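Mandelate racemase/muconate lactonizing protein (Paenibacillus sp., PDB 3VCC) probably dehydrates D-galacturonate as a magnesium-dependent member of the enolase superfamily, abstracting a proton next to the substrate's carboxylate. Local coordinates at residues F19-G24 and S42-I47; I204-N209 and V227-L232; L232-H237 and D261-A266. All coordinates share one frame; numbering follows the deposited sequence.

Overall arrangement
The three contacts follow one another along the chain. Interaction 1 pairs strands 14-30 and 42-52, a hairpin of the N-terminal antiparallel sheet; interactions 2 and 3 lie in the enolase C-terminal barrel. The centres of interactions 1 and 2 are 31 Å apart, on opposite sides of the chain's centre, and those of interactions 1 and 3 are 26 Å apart; nearest atoms are about 16 Å apart in both cases. Interactions 2 and 3, 13 Å between centres, share Leu232 on strand 229-233 and meet at one magnesium ion, where Asp207 joins Glu233 and Glu263. The ends of consecutive barrel strands thus build one metal site between them, while the hairpin belongs to the separate sheet.

Interaction 1 of 3, residues F19-G24 and S42-I47; sequences FAKLTG and SCTVDI
The Phe19 ring meets the Asp46 carboxylate at its edge, with OD2 lying in the ring plane, CZ 3.7 Å from Asp46 CG, and the two planes turned 75° apart. Ile47 O approaches the same ring obliquely, 3.4 Å from Phe19 CD2. The ring lies beside Asp46 because Phe19 CG is anti to its backbone N (chi1 177°). Elsewhere, Phe19 also meets the ring of Trp383, the two planes roughly parallel.

The backbones form a regular antiparallel pair whose axes approach to 4.6 Å. Ala20 with Ile47, Leu22 with Val45 and Gly24 with Cys43 are hydrogen-bonded pairs, each closed by two bonds; Ile47 N to Ala20 O measures 2.8 Å. Lys21 with Asp46 and Thr23 with Thr44 are the non-hydrogen-bonded pairs between them.

On the face carrying these last four side chains, Lys21 CG lies 3.3 Å from Asp46 OD1, but the chain then bends at chi3 (95°) and takes the ammonium toward Thr44, leaving NZ 5.9 Å from Asp46 OD1. Contact with the aspartate is therefore through the lysine's methylenes. On the other face, Leu22 CG meets Ile47 CG1 at 3.9 Å.

That apolar face packs against several elements: Ala20 and Leu22 touch helix 371-380, Leu22 and Val45 meet Ile342 of strand 340-342, and Leu22 and Ile47 rest on Phe369 of strand 368-369.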
ATOM      1  N   PHE A  19     -20.030   6.091   9.842  1.00 19.85           N
ATOM      2  CA  PHE A  19     -18.630   5.760  10.114  1.00 18.43           C
ATOM      3  C   PHE A  19     -18.510   4.663  11.178  1.00 19.83           C
ATOM      4  O   PHE A  19     -19.238   4.681  12.175  1.00 22.93           O
ATOM      5  CB  PHE A  19     -17.900   6.993  10.624  1.00 18.79           C
ATOM      6  CG  PHE A  19     -16.465   6.730  10.991  1.00 21.20           C
ATOM      7  CD1 PHE A  19     -16.122   6.427  12.297  1.00 22.23           C
ATOM      8  CD2 PHE A  19     -15.475   6.750  10.026  1.00 19.38           C
ATOM      9  CE1 PHE A  19     -14.811   6.163  12.641  1.00 21.96           C
ATOM     10  CE2 PHE A  19     -14.145   6.491  10.362  1.00 24.01           C
ATOM     11  CZ  PHE A  19     -13.817   6.195  11.667  1.00 23.25           C
ATOM     12  N   ALA A  20     -17.580   3.729  10.977  1.00 18.77           N
ATOM     13  CA  ALA A  20     -17.336   2.671  11.948  1.00 17.07           C
ATOM     14  C   ALA A  20     -15.932   2.100  11.797  1.00 18.87           C
ATOM     15  O   ALA A  20     -15.371   2.123  10.718  1.00 22.08           O
ATOM     16  CB  ALA A  20     -18.351   1.560  11.783  1.00 21.01           C
ATOM     17  N   LYS A  21     -15.395   1.558  12.881  1.00 17.80           N
ATOM     18  CA  LYS A  21     -14.074   0.927  12.850  1.00 18.66           C
ATOM     19  C   LYS A  21     -14.237  -0.589  12.826  1.00 20.49           C
ATOM     20  O   LYS A  21     -14.834  -1.169  13.738  1.00 22.96           O
ATOM     21  CB  LYS A  21     -13.272   1.364  14.079  1.00 21.84           C
ATOM     22  CG  LYS A  21     -11.871   0.725  14.184  1.00 26.76           C
ATOM     23  CD  LYS A  21     -11.065   1.348  15.320  1.00 28.28           C
ATOM     24  CE  LYS A  21     -11.169   0.536  16.609  1.00 42.31           C
ATOM     25  NZ  LYS A  21     -10.328  -0.698  16.585  1.00 41.54           N
ATOM     26  N   LEU A  22     -13.725  -1.234  11.778  1.00 17.54           N
ATOM     27  CA  LEU A  22     -13.794  -2.693  11.683  1.00 21.52           C
ATOM     28  C   LEU A  22     -12.499  -3.299  12.231  1.00 19.66           C
ATOM     29  O   LEU A  22     -11.452  -2.648  12.241  1.00 16.68           O
ATOM     30  CB  LEU A  22     -14.002  -3.142  10.230  1.00 20.78           C
ATOM     31  CG  LEU A  22     -15.099  -2.482   9.386  1.00 23.79           C
ATOM     32  CD1 LEU A  22     -15.427  -3.359   8.183  1.00 26.20           C
ATOM     33  CD2 LEU A  22     -16.354  -2.243  10.210  1.00 25.61           C
ATOM     34  N   THR A  23     -12.566  -4.544  12.689  1.00 18.58           N
ATOM     35  CA  THR A  23     -11.398  -5.146  13.308  1.00 18.76           C
ATOM     36  C   THR A  23     -11.169  -6.548  12.781  1.00 18.80           C
ATOM     37  O   THR A  23     -12.102  -7.228  12.344  1.00 21.39           O
ATOM     38  CB  THR A  23     -11.552  -5.228  14.840  1.00 30.06           C
ATOM     39  OG1 THR A  23     -12.677  -6.051  15.158  1.00 36.97           O
ATOM     40  CG2 THR A  23     -11.758  -3.852  15.440  1.00 21.89           C
ATOM     41  N   GLY A  24      -9.923  -6.991  12.864  1.00 19.78           N
ATOM     42  CA  GLY A  24      -9.549  -8.303  12.372  1.00 21.46           C
ATOM     43  C   GLY A  24      -8.143  -8.638  12.830  1.00 22.64           C
ATOM     44  O   GLY A  24      -7.645  -8.058  13.800  1.00 18.20           O
ATOM     45  N   SER A  42      -3.301  -7.822  15.723  1.00 21.50           N
ATOM     46  CA  SER A  42      -4.581  -7.130  15.605  1.00 23.83           C
ATOM     47  C   SER A  42      -4.505  -6.074  14.517  1.00 23.62           C
ATOM     48  O   SER A  42      -3.498  -5.372  14.386  1.00 23.50           O
ATOM     49  CB  SER A  42      -4.984  -6.502  16.941  1.00 29.26           C
ATOM     50  OG  SER A  42      -6.192  -5.770  16.821  1.00 38.23           O
ATOM     51  N   CYS A  43      -5.562  -5.987  13.719  1.00 22.50           N
ATOM     52  CA  CYS A  43      -5.658  -4.987  12.660  1.00 18.16           C
ATOM     53  C   CYS A  43      -7.018  -4.313  12.723  1.00 20.00           C
ATOM     54  O   CYS A  43      -8.012  -4.915  13.162  1.00 20.73           O
ATOM     55  CB  CYS A  43      -5.524  -5.629  11.273  1.00 20.32           C
ATOM     56  SG  CYS A  43      -4.034  -6.585  10.971  1.00 25.17           S
ATOM     57  N   THR A  44      -7.063  -3.061  12.278  1.00 19.68           N
ATOM     58  CA  THR A  44      -8.340  -2.365  12.166  1.00 21.14           C
ATOM     59  C   THR A  44      -8.392  -1.592  10.861  1.00 20.32           C
ATOM     60  O   THR A  44      -7.359  -1.308  10.251  1.00 19.69           O
ATOM     61  CB  THR A  44      -8.578  -1.412  13.348  1.00 23.49           C
ATOM     62  OG1 THR A  44      -7.587  -0.381  13.341  1.00 26.44           O
ATOM     63  CG2 THR A  44      -8.504  -2.166  14.675  1.00 28.30           C
ATOM     64  N   VAL A  45      -9.604  -1.282  10.426  1.00 19.34           N
ATOM     65  CA  VAL A  45      -9.813  -0.445   9.250  1.00 20.40           C
ATOM     66  C   VAL A  45     -10.956   0.513   9.548  1.00 24.22           C
ATOM     67  O   VAL A  45     -12.066   0.060   9.823  1.00 20.41           O
ATOM     68  CB  VAL A  45     -10.244  -1.270   8.014  1.00 17.90           C
ATOM     69  CG1 VAL A  45     -10.573  -0.331   6.860  1.00 20.92           C
ATOM     70  CG2 VAL A  45      -9.169  -2.265   7.583  1.00 21.99           C
ATOM     71  N   ASP A  46     -10.695   1.824   9.482  1.00 20.46           N
ATOM     72  CA  ASP A  46     -11.750   2.827   9.605  1.00 20.41           C
ATOM     73  C   ASP A  46     -12.541   2.940   8.301  1.00 20.50           C
ATOM     74  O   ASP A  46     -11.979   3.229   7.244  1.00 20.85           O
ATOM     75  CB  ASP A  46     -11.180   4.198  10.002  1.00 22.09           C
ATOM     76  CG  ASP A  46     -10.725   4.239  11.461  1.00 22.78           C
ATOM     77  OD1 ASP A  46     -10.923   3.227  12.173  1.00 27.72           O
ATOM     78  OD2 ASP A  46     -10.204   5.287  11.894  1.00 29.01           O
ATOM     79  N   ILE A  47     -13.843   2.716   8.392  1.00 20.12           N
ATOM     80  CA  ILE A  47     -14.697   2.607   7.226  1.00 16.65           C
ATOM     81  C   ILE A  47     -15.828   3.630   7.284  1.00 22.19           C
ATOM     82  O   ILE A  47     -16.380   3.904   8.351  1.00 21.05           O
ATOM     83  CB  ILE A  47     -15.273   1.172   7.120  1.00 17.08           C
ATOM     84  CG1 ILE A  47     -14.153   0.197   6.744  1.00 22.58           C
ATOM     85  CG2 ILE A  47     -16.365   1.091   6.086  1.00 26.84           C
ATOM     86  CD1 ILE A  47     -13.669   0.361   5.313  1.00 21.62           C
TER

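Interaction 2 of 3, residues I204-N209 and V227-L232; sequences IMIDAN and VNLYWL. With MG (magnesium ion), chain D.
Ile206, Met205 and Ile204 have the most surface buried here, and each meets strand 229-233 differently. Met205 lays its side chain over one face of the Trp231 indole. Its CG stands 3.3 Å from the centroid of the five-membered ring and only 3° off the normal, a CH-pi contact. Its SD sits over the six-membered ring, 3.6 Å from that centroid and 11° off the normal. One methionine thus spans both rings of the indole, its chain bent at chi2 so that sulfur follows CG across the bicycle. The Trp231 NE1 hydrogen bond to Glu233 OE1 ties the indole to the next residue but one.

Ile206 points to the other face of the sheet. Its CG1 lies 3.9 Å from Leu232 CD1, and its CD1 also reaches Leu229. Ile204 uses its CG2 branch, 3.7 Å from Leu229 CD2. The Ile204 carbonyl O accepts from Tyr230 N at 2.7 Å, and the bond is nearly straight. A second backbone bond, Ile206 N to Trp231 O, is longer at 3.1 Å. Trp231 N is buried by the contact and has no partner in the model.

Just beyond the paired residues, Asp207 OD2 binds magnesium at 2.2 Å. The other oxygen, OD1, accepts from Asn209 N, forming an Asx turn, and from a metal-bound water, so both carboxylate oxygens are engaged; Lys170 also donates to OD2. Glu233 and Glu263 complete the protein ligands.

Strand 204-207, helix 214-223 and strand 229-233 form a beta-alpha-beta unit of the barrel, with the metal-binding Asp207 at the C-terminal end of strand 204-207, as in enolase-superfamily active sites.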
ATOM      1  N   ILE A 204      13.443  -9.766  -4.654  1.00 19.74           N
ATOM      2  CA  ILE A 204      13.745  -9.550  -3.251  1.00 19.39           C
ATOM      3  C   ILE A 204      13.946  -8.062  -2.981  1.00 22.84           C
ATOM      4  O   ILE A 204      14.767  -7.414  -3.643  1.00 22.09           O
ATOM      5  CB  ILE A 204      15.036 -10.303  -2.850  1.00 19.70           C
ATOM      6  CG1 ILE A 204      14.847 -11.810  -3.004  1.00 24.44           C
ATOM      7  CG2 ILE A 204      15.465  -9.926  -1.432  1.00 24.89           C
ATOM      8  CD1 ILE A 204      13.724 -12.370  -2.151  1.00 20.65           C
ATOM      9  N   MET A 205      13.196  -7.526  -2.017  1.00 19.47           N
ATOM     10  CA  MET A 205      13.346  -6.131  -1.621  1.00 19.98           C
ATOM     11  C   MET A 205      13.779  -6.043  -0.172  1.00 20.14           C
ATOM     12  O   MET A 205      13.430  -6.912   0.630  1.00 19.97           O
ATOM     13  CB  MET A 205      12.035  -5.373  -1.823  1.00 17.06           C
ATOM     14  CG  MET A 205      11.798  -5.005  -3.270  1.00 20.69           C
ATOM     15  SD  MET A 205      10.122  -5.324  -3.786  1.00 36.02           S
ATOM     16  CE  MET A 205      10.239  -7.082  -4.050  1.00 27.12           C
ATOM     17  N   ILE A 206      14.547  -5.014   0.176  1.00 17.69           N
ATOM     18  CA  ILE A 206      14.889  -4.838   1.585  1.00 16.99           C
ATOM     19  C   ILE A 206      14.501  -3.454   2.055  1.00 16.55           C
ATOM     20  O   ILE A 206      14.556  -2.479   1.291  1.00 17.25           O
ATOM     21  CB  ILE A 206      16.381  -5.155   1.923  1.00 19.76           C
ATOM     22  CG1 ILE A 206      17.338  -4.196   1.218  1.00 20.96           C
ATOM     23  CG2 ILE A 206      16.727  -6.609   1.578  1.00 17.07           C
ATOM     24  CD1 ILE A 206      18.827  -4.507   1.533  1.00 18.30           C
ATOM     25  N   ASP A 207      14.107  -3.376   3.316  1.00 16.86           N
ATOM     26  CA  ASP A 207      13.558  -2.158   3.879  1.00 19.55           C
ATOM     27  C   ASP A 207      14.199  -1.943   5.241  1.00 17.50           C
ATOM     28  O   ASP A 207      13.968  -2.711   6.177  1.00 16.22           O
ATOM     29  CB  ASP A 207      12.032  -2.282   3.966  1.00 17.01           C
ATOM     30  CG  ASP A 207      11.361  -1.055   4.547  1.00 20.25           C
ATOM     31  OD1 ASP A 207      12.059  -0.131   5.007  1.00 18.50           O
ATOM     32  OD2 ASP A 207      10.103  -1.032   4.568  1.00 19.02           O
ATOM     33  N   ALA A 208      15.048  -0.913   5.339  1.00 16.44           N
ATOM     34  CA  ALA A 208      15.787  -0.668   6.570  1.00 17.40           C
ATOM     35  C   ALA A 208      15.075   0.239   7.573  1.00 17.08           C
ATOM     36  O   ALA A 208      15.570   0.428   8.691  1.00 18.42           O
ATOM     37  CB  ALA A 208      17.188  -0.118   6.260  1.00 16.77           C
ATOM     38  N   ASN A 209      13.922   0.791   7.196  1.00 16.08           N
ATOM     39  CA  ASN A 209      13.237   1.758   8.049  1.00 15.10           C
ATOM     40  C   ASN A 209      14.205   2.768   8.650  1.00 15.09           C
ATOM     41  O   ASN A 209      14.124   3.106   9.828  1.00 17.92           O
ATOM     42  CB  ASN A 209      12.390   1.091   9.128  1.00 18.19           C
ATOM     43  CG  ASN A 209      11.159   0.437   8.557  1.00 20.23           C
ATOM     44  OD1 ASN A 209      11.156  -0.761   8.312  1.00 19.82           O
ATOM     45  ND2 ASN A 209      10.113   1.231   8.303  1.00 20.08           N
ATOM     46  N   VAL A 227      23.371 -11.632  -4.584  1.00 38.74           N
ATOM     47  CA  VAL A 227      21.925 -11.748  -4.458  1.00 37.01           C
ATOM     48  C   VAL A 227      21.289 -10.616  -5.230  1.00 41.47           C
ATOM     49  O   VAL A 227      21.526  -9.447  -4.932  1.00 41.68           O
ATOM     50  CB  VAL A 227      21.447 -11.663  -2.997  1.00 36.95           C
ATOM     51  CG1 VAL A 227      19.934 -11.589  -2.951  1.00 40.58           C
ATOM     52  CG2 VAL A 227      21.952 -12.845  -2.197  1.00 37.19           C
ATOM     53  N   ASN A 228      20.489 -10.951  -6.231  1.00 38.51           N
ATOM     54  CA  ASN A 228      19.849  -9.915  -7.019  1.00 40.19           C
ATOM     55  C   ASN A 228      18.724  -9.265  -6.216  1.00 38.74           C
ATOM     56  O   ASN A 228      17.673  -9.862  -6.001  1.00 42.20           O
ATOM     57  CB  ASN A 228      19.353 -10.474  -8.354  1.00 43.29           C
ATOM     58  CG  ASN A 228      20.495 -10.975  -9.236  1.00 54.24           C
ATOM     59  OD1 ASN A 228      21.578 -10.377  -9.278  1.00 51.11           O
ATOM     60  ND2 ASN A 228      20.259 -12.081  -9.935  1.00 56.24           N
ATOM     61  N   LEU A 229      18.986  -8.053  -5.742  1.00 31.26           N
ATOM     62  CA  LEU A 229      18.019  -7.285  -4.971  1.00 24.90           C
ATOM     63  C   LEU A 229      17.274  -6.365  -5.921  1.00 17.92           C
ATOM     64  O   LEU A 229      17.901  -5.692  -6.759  1.00 21.85           O
ATOM     65  CB  LEU A 229      18.748  -6.446  -3.925  1.00 22.44           C
ATOM     66  CG  LEU A 229      19.572  -7.210  -2.901  1.00 30.24           C
ATOM     67  CD1 LEU A 229      20.392  -6.233  -2.051  1.00 26.74           C
ATOM     68  CD2 LEU A 229      18.665  -8.065  -2.024  1.00 35.73           C
ATOM     69  N   TYR A 230      15.953  -6.327  -5.801  1.00 20.20           N
ATOM     70  CA  TYR A 230      15.148  -5.516  -6.699  1.00 19.75           C
ATOM     71  C   TYR A 230      15.145  -4.063  -6.252  1.00 20.39           C
ATOM     72  O   TYR A 230      15.359  -3.150  -7.063  1.00 19.77           O
ATOM     73  CB  TYR A 230      13.727  -6.063  -6.808  1.00 20.11           C
ATOM     74  CG  TYR A 230      12.912  -5.334  -7.847  1.00 18.97           C
ATOM     75  CD1 TYR A 230      13.131  -5.537  -9.207  1.00 24.07           C
ATOM     76  CD2 TYR A 230      11.935  -4.425  -7.472  1.00 20.84           C
ATOM     77  CE1 TYR A 230      12.381  -4.856 -10.161  1.00 27.45           C
ATOM     78  CE2 TYR A 230      11.181  -3.750  -8.416  1.00 22.01           C
ATOM     79  CZ  TYR A 230      11.411  -3.967  -9.758  1.00 25.90           C
ATOM     80  OH  TYR A 230      10.653  -3.285 -10.687  1.00 25.45           O
ATOM     81  N   TRP A 231      14.895  -3.831  -4.969  1.00 16.98           N
ATOM     82  CA  TRP A 231      15.043  -2.473  -4.458  1.00 19.42           C
ATOM     83  C   TRP A 231      15.490  -2.383  -3.012  1.00 17.84           C
ATOM     84  O   TRP A 231      15.386  -3.341  -2.238  1.00 16.39           O
ATOM     85  CB  TRP A 231      13.794  -1.609  -4.748  1.00 17.99           C
ATOM     86  CG  TRP A 231      12.575  -1.699  -3.810  1.00 18.72           C
ATOM     87  CD1 TRP A 231      12.557  -1.739  -2.433  1.00 16.27           C
ATOM     88  CD2 TRP A 231      11.200  -1.706  -4.224  1.00 16.96           C
ATOM     89  NE1 TRP A 231      11.257  -1.777  -1.979  1.00 21.16           N
ATOM     90  CE2 TRP A 231      10.406  -1.766  -3.056  1.00 19.82           C
ATOM     91  CE3 TRP A 231      10.567  -1.674  -5.474  1.00 19.70           C
ATOM     92  CZ2 TRP A 231       9.001  -1.800  -3.103  1.00 22.89           C
ATOM     93  CZ3 TRP A 231       9.161  -1.716  -5.519  1.00 18.41           C
ATOM     94  CH2 TRP A 231       8.400  -1.774  -4.338  1.00 16.95           C
ATOM     95  N   LEU A 232      15.996  -1.206  -2.677  1.00 17.31           N
ATOM     96  CA  LEU A 232      16.458  -0.865  -1.355  1.00 15.19           C
ATOM     97  C   LEU A 232      15.618   0.302  -0.891  1.00 18.18           C
ATOM     98  O   LEU A 232      15.637   1.383  -1.490  1.00 19.55           O
ATOM     99  CB  LEU A 232      17.928  -0.439  -1.406  1.00 18.77           C
ATOM    100  CG  LEU A 232      18.456   0.360  -0.218  1.00 18.40           C
ATOM    101  CD1 LEU A 232      18.428  -0.503   1.062  1.00 23.70           C
ATOM    102  CD2 LEU A 232      19.863   0.894  -0.521  1.00 20.60           C
TER
HETATM  103 MG    MG D 402       8.853   0.819   4.311  1.00 21.74          MG
HETATM  104  O   HOH W   1      10.486   1.976   5.233  1.00 18.62           O
HETATM  105  O   HOH W   2       7.971   0.771   6.487  1.00 20.91           O
HETATM  106  O   HOH W   3       7.173  -0.513   3.757  1.00 21.66           O

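Interaction 3 of 3, residues L232-H237 and D261-A266; sequences LEEAFH and DGEGLA. With MG (magnesium ion), chain D; MG (magnesium ion), chain C.
Glu233 and Glu263 meet at one magnesium ion, each binding through OE2 at 2.1 Å. Their OE2 atoms lie 3.0 Å apart, a closeness that the shared cation makes tolerable, and the carboxylate planes are turned 65° from each other. Glu233 reaches the metal with an extended chain, CG anti to the backbone N (chi1 169°). Asp207 adds the third protein ligand.

A second magnesium ion joins Glu234 and Asp261. Glu234 OE2 and Asp261 OD1 both bind it and stand 3.2 Å apart, with their carboxylates almost perpendicular, at 89°; three waters and Glu238 complete six ligands. Glu234 links the two sites: its OE1 stands 3.6 Å from Glu263 OE1, and one water donates to both Glu234 OE2 and Glu263 O. Such a concentration of carboxylates is presumably balanced largely by the two cations.

Further out, second-shell groups hold the ligands in place. Glu233 OE1 is gripped by Lys168 in a salt bridge and by a hydrogen bond from Gln283. Asp261 OD1 also accepts from Gly262 N at 2.7 Å, on its anti lone pair, and Tyr243 bonds to OD2. His237 ND1 bonds to a water on the second magnesium.

An Asp-Glu-Glu triad from the ends of consecutive barrel strands, Glu263 in the loop just after its strand, is the magnesium site characteristic of the enolase superfamily; the second ion lies beside it.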
ATOM      1  N   LEU A 232      15.996  -1.206  -2.677  1.00 17.31           N
ATOM      2  CA  LEU A 232      16.458  -0.865  -1.355  1.00 15.19           C
ATOM      3  C   LEU A 232      15.618   0.302  -0.891  1.00 18.18           C
ATOM      4  O   LEU A 232      15.637   1.383  -1.490  1.00 19.55           O
ATOM      5  CB  LEU A 232      17.928  -0.439  -1.406  1.00 18.77           C
ATOM      6  CG  LEU A 232      18.456   0.360  -0.218  1.00 18.40           C
ATOM      7  CD1 LEU A 232      18.428  -0.503   1.062  1.00 23.70           C
ATOM      8  CD2 LEU A 232      19.863   0.894  -0.521  1.00 20.60           C
ATOM      9  N   GLU A 233      14.881   0.071   0.183  1.00 15.99           N
ATOM     10  CA  GLU A 233      13.870   1.005   0.651  1.00 20.09           C
ATOM     11  C   GLU A 233      14.289   1.625   1.985  1.00 19.54           C
ATOM     12  O   GLU A 233      14.662   0.908   2.919  1.00 17.12           O
ATOM     13  CB  GLU A 233      12.538   0.266   0.814  1.00 17.45           C
ATOM     14  CG  GLU A 233      11.451   1.064   1.542  1.00 18.81           C
ATOM     15  CD  GLU A 233      10.090   0.373   1.477  1.00 18.77           C
ATOM     16  OE1 GLU A 233       9.907  -0.531   0.641  1.00 18.29           O
ATOM     17  OE2 GLU A 233       9.201   0.739   2.260  1.00 19.94           O
ATOM     18  N   GLU A 234      14.228   2.952   2.059  1.00 16.50           N
ATOM     19  CA  GLU A 234      14.515   3.688   3.284  1.00 16.59           C
ATOM     20  C   GLU A 234      15.785   3.207   4.013  1.00 17.24           C
ATOM     21  O   GLU A 234      15.737   2.852   5.195  1.00 16.63           O
ATOM     22  CB  GLU A 234      13.307   3.673   4.231  1.00 17.65           C
ATOM     23  CG  GLU A 234      12.076   4.405   3.656  1.00 16.29           C
ATOM     24  CD  GLU A 234      11.225   5.074   4.728  1.00 20.01           C
ATOM     25  OE1 GLU A 234      10.663   4.381   5.605  1.00 21.21           O
ATOM     26  OE2 GLU A 234      11.082   6.311   4.684  1.00 19.02           O
ATOM     27  N   ALA A 235      16.902   3.183   3.293  1.00 16.55           N
ATOM     28  CA  ALA A 235      18.191   2.853   3.904  1.00 19.91           C
ATOM     29  C   ALA A 235      18.467   3.830   5.046  1.00 19.55           C
ATOM     30  O   ALA A 235      18.943   3.436   6.110  1.00 18.63           O
ATOM     31  CB  ALA A 235      19.310   2.919   2.846  1.00 16.75           C
ATOM     32  N   PHE A 236      18.148   5.107   4.801  1.00 17.40           N
ATOM     33  CA  PHE A 236      18.305   6.207   5.759  1.00 17.79           C
ATOM     34  C   PHE A 236      17.370   7.309   5.278  1.00 18.39           C
ATOM     35  O   PHE A 236      16.907   7.272   4.142  1.00 17.34           O
ATOM     36  CB  PHE A 236      19.746   6.722   5.745  1.00 18.01           C
ATOM     37  CG  PHE A 236      20.340   6.778   4.370  1.00 18.38           C
ATOM     38  CD1 PHE A 236      21.187   5.769   3.915  1.00 15.70           C
ATOM     39  CD2 PHE A 236      19.996   7.805   3.496  1.00 15.59           C
ATOM     40  CE1 PHE A 236      21.731   5.813   2.627  1.00 18.17           C
ATOM     41  CE2 PHE A 236      20.527   7.842   2.193  1.00 16.78           C
ATOM     42  CZ  PHE A 236      21.395   6.847   1.766  1.00 17.63           C
ATOM     43  N   HIS A 237      17.077   8.289   6.125  1.00 17.02           N
ATOM     44  CA  HIS A 237      16.166   9.351   5.697  1.00 22.57           C
ATOM     45  C   HIS A 237      16.661   9.976   4.403  1.00 16.34           C
ATOM     46  O   HIS A 237      17.857  10.312   4.272  1.00 19.34           O
ATOM     47  CB  HIS A 237      15.989  10.422   6.771  1.00 17.74           C
ATOM     48  CG  HIS A 237      14.972  11.455   6.406  1.00 17.38           C
ATOM     49  ND1 HIS A 237      13.644  11.149   6.195  1.00 19.33           N
ATOM     50  CD2 HIS A 237      15.092  12.785   6.188  1.00 19.33           C
ATOM     51  CE1 HIS A 237      12.986  12.250   5.876  1.00 21.68           C
ATOM     52  NE2 HIS A 237      13.843  13.257   5.859  1.00 18.44           N
ATOM     53  N   ASP A 261      11.676   5.112  -1.819  1.00 16.05           N
ATOM     54  CA  ASP A 261      11.476   5.917  -0.617  1.00 14.39           C
ATOM     55  C   ASP A 261      10.131   6.646  -0.690  1.00 20.35           C
ATOM     56  O   ASP A 261       9.465   6.591  -1.721  1.00 18.61           O
ATOM     57  CB  ASP A 261      12.633   6.906  -0.469  1.00 18.86           C
ATOM     58  CG  ASP A 261      13.011   7.149   0.975  1.00 17.64           C
ATOM     59  OD1 ASP A 261      12.086   7.251   1.799  1.00 17.07           O
ATOM     60  OD2 ASP A 261      14.226   7.252   1.285  1.00 18.84           O
ATOM     61  N   GLY A 262       9.733   7.307   0.398  1.00 16.66           N
ATOM     62  CA  GLY A 262       8.572   8.190   0.355  1.00 16.39           C
ATOM     63  C   GLY A 262       7.478   8.003   1.396  1.00 19.09           C
ATOM     64  O   GLY A 262       6.566   8.839   1.489  1.00 19.83           O
ATOM     65  N   GLU A 263       7.529   6.931   2.189  1.00 20.34           N
ATOM     66  CA  GLU A 263       6.478   6.735   3.180  1.00 20.19           C
ATOM     67  C   GLU A 263       6.656   7.694   4.365  1.00 19.85           C
ATOM     68  O   GLU A 263       7.703   8.325   4.516  1.00 18.28           O
ATOM     69  CB  GLU A 263       6.435   5.279   3.668  1.00 18.97           C
ATOM     70  CG  GLU A 263       7.586   4.959   4.592  1.00 20.60           C
ATOM     71  CD  GLU A 263       7.576   3.499   4.995  1.00 20.77           C
ATOM     72  OE1 GLU A 263       7.309   3.174   6.169  1.00 24.33           O
ATOM     73  OE2 GLU A 263       7.809   2.680   4.098  1.00 17.87           O
ATOM     74  N   GLY A 264       5.628   7.798   5.203  1.00 20.50           N
ATOM     75  CA  GLY A 264       5.713   8.560   6.443  1.00 23.49           C
ATOM     76  C   GLY A 264       5.881  10.052   6.220  1.00 23.98           C
ATOM     77  O   GLY A 264       5.345  10.611   5.269  1.00 23.70           O
ATOM     78  N   LEU A 265       6.643  10.707   7.087  1.00 23.86           N
ATOM     79  CA  LEU A 265       6.884  12.136   6.908  1.00 22.40           C
ATOM     80  C   LEU A 265       8.058  12.338   5.938  1.00 21.65           C
ATOM     81  O   LEU A 265       9.220  12.460   6.351  1.00 23.51           O
ATOM     82  CB  LEU A 265       7.159  12.811   8.253  1.00 28.61           C
ATOM     83  CG  LEU A 265       6.041  12.707   9.294  1.00 28.63           C
ATOM     84  CD1 LEU A 265       6.525  13.180  10.665  1.00 29.12           C
ATOM     85  CD2 LEU A 265       4.821  13.496   8.835  1.00 28.09           C
ATOM     86  N   ALA A 266       7.744  12.346   4.649  1.00 17.76           N
ATOM     87  CA  ALA A 266       8.753  12.423   3.603  1.00 18.75           C
ATOM     88  C   ALA A 266       9.316  13.833   3.478  1.00 18.90           C
ATOM     89  O   ALA A 266       8.670  14.805   3.868  1.00 21.33           O
ATOM     90  CB  ALA A 266       8.174  11.981   2.267  1.00 22.24           C
TER
HETATM   91 MG    MG D 402       8.853   0.819   4.311  1.00 21.74          MG
HETATM   92 MG    MG C 401      12.034   8.029   3.808  1.00 21.22          MG
HETATM   93  O   HOH W   4       9.461   7.572   6.536  1.00 24.37           O
HETATM   94  O   HOH W   1      10.486   1.976   5.233  1.00 18.62           O
HETATM   95  O   HOH W   5      12.047   8.885   5.865  1.00 19.10           O
HETATM   96  O   HOH W   6      14.013   7.144   4.168  1.00 15.16           O
HETATM   97  O   HOH W   7      10.088   8.988   3.253  1.00 16.34           O
HETATM   98  O   HOH W   3       7.173  -0.513   3.757  1.00 21.66           O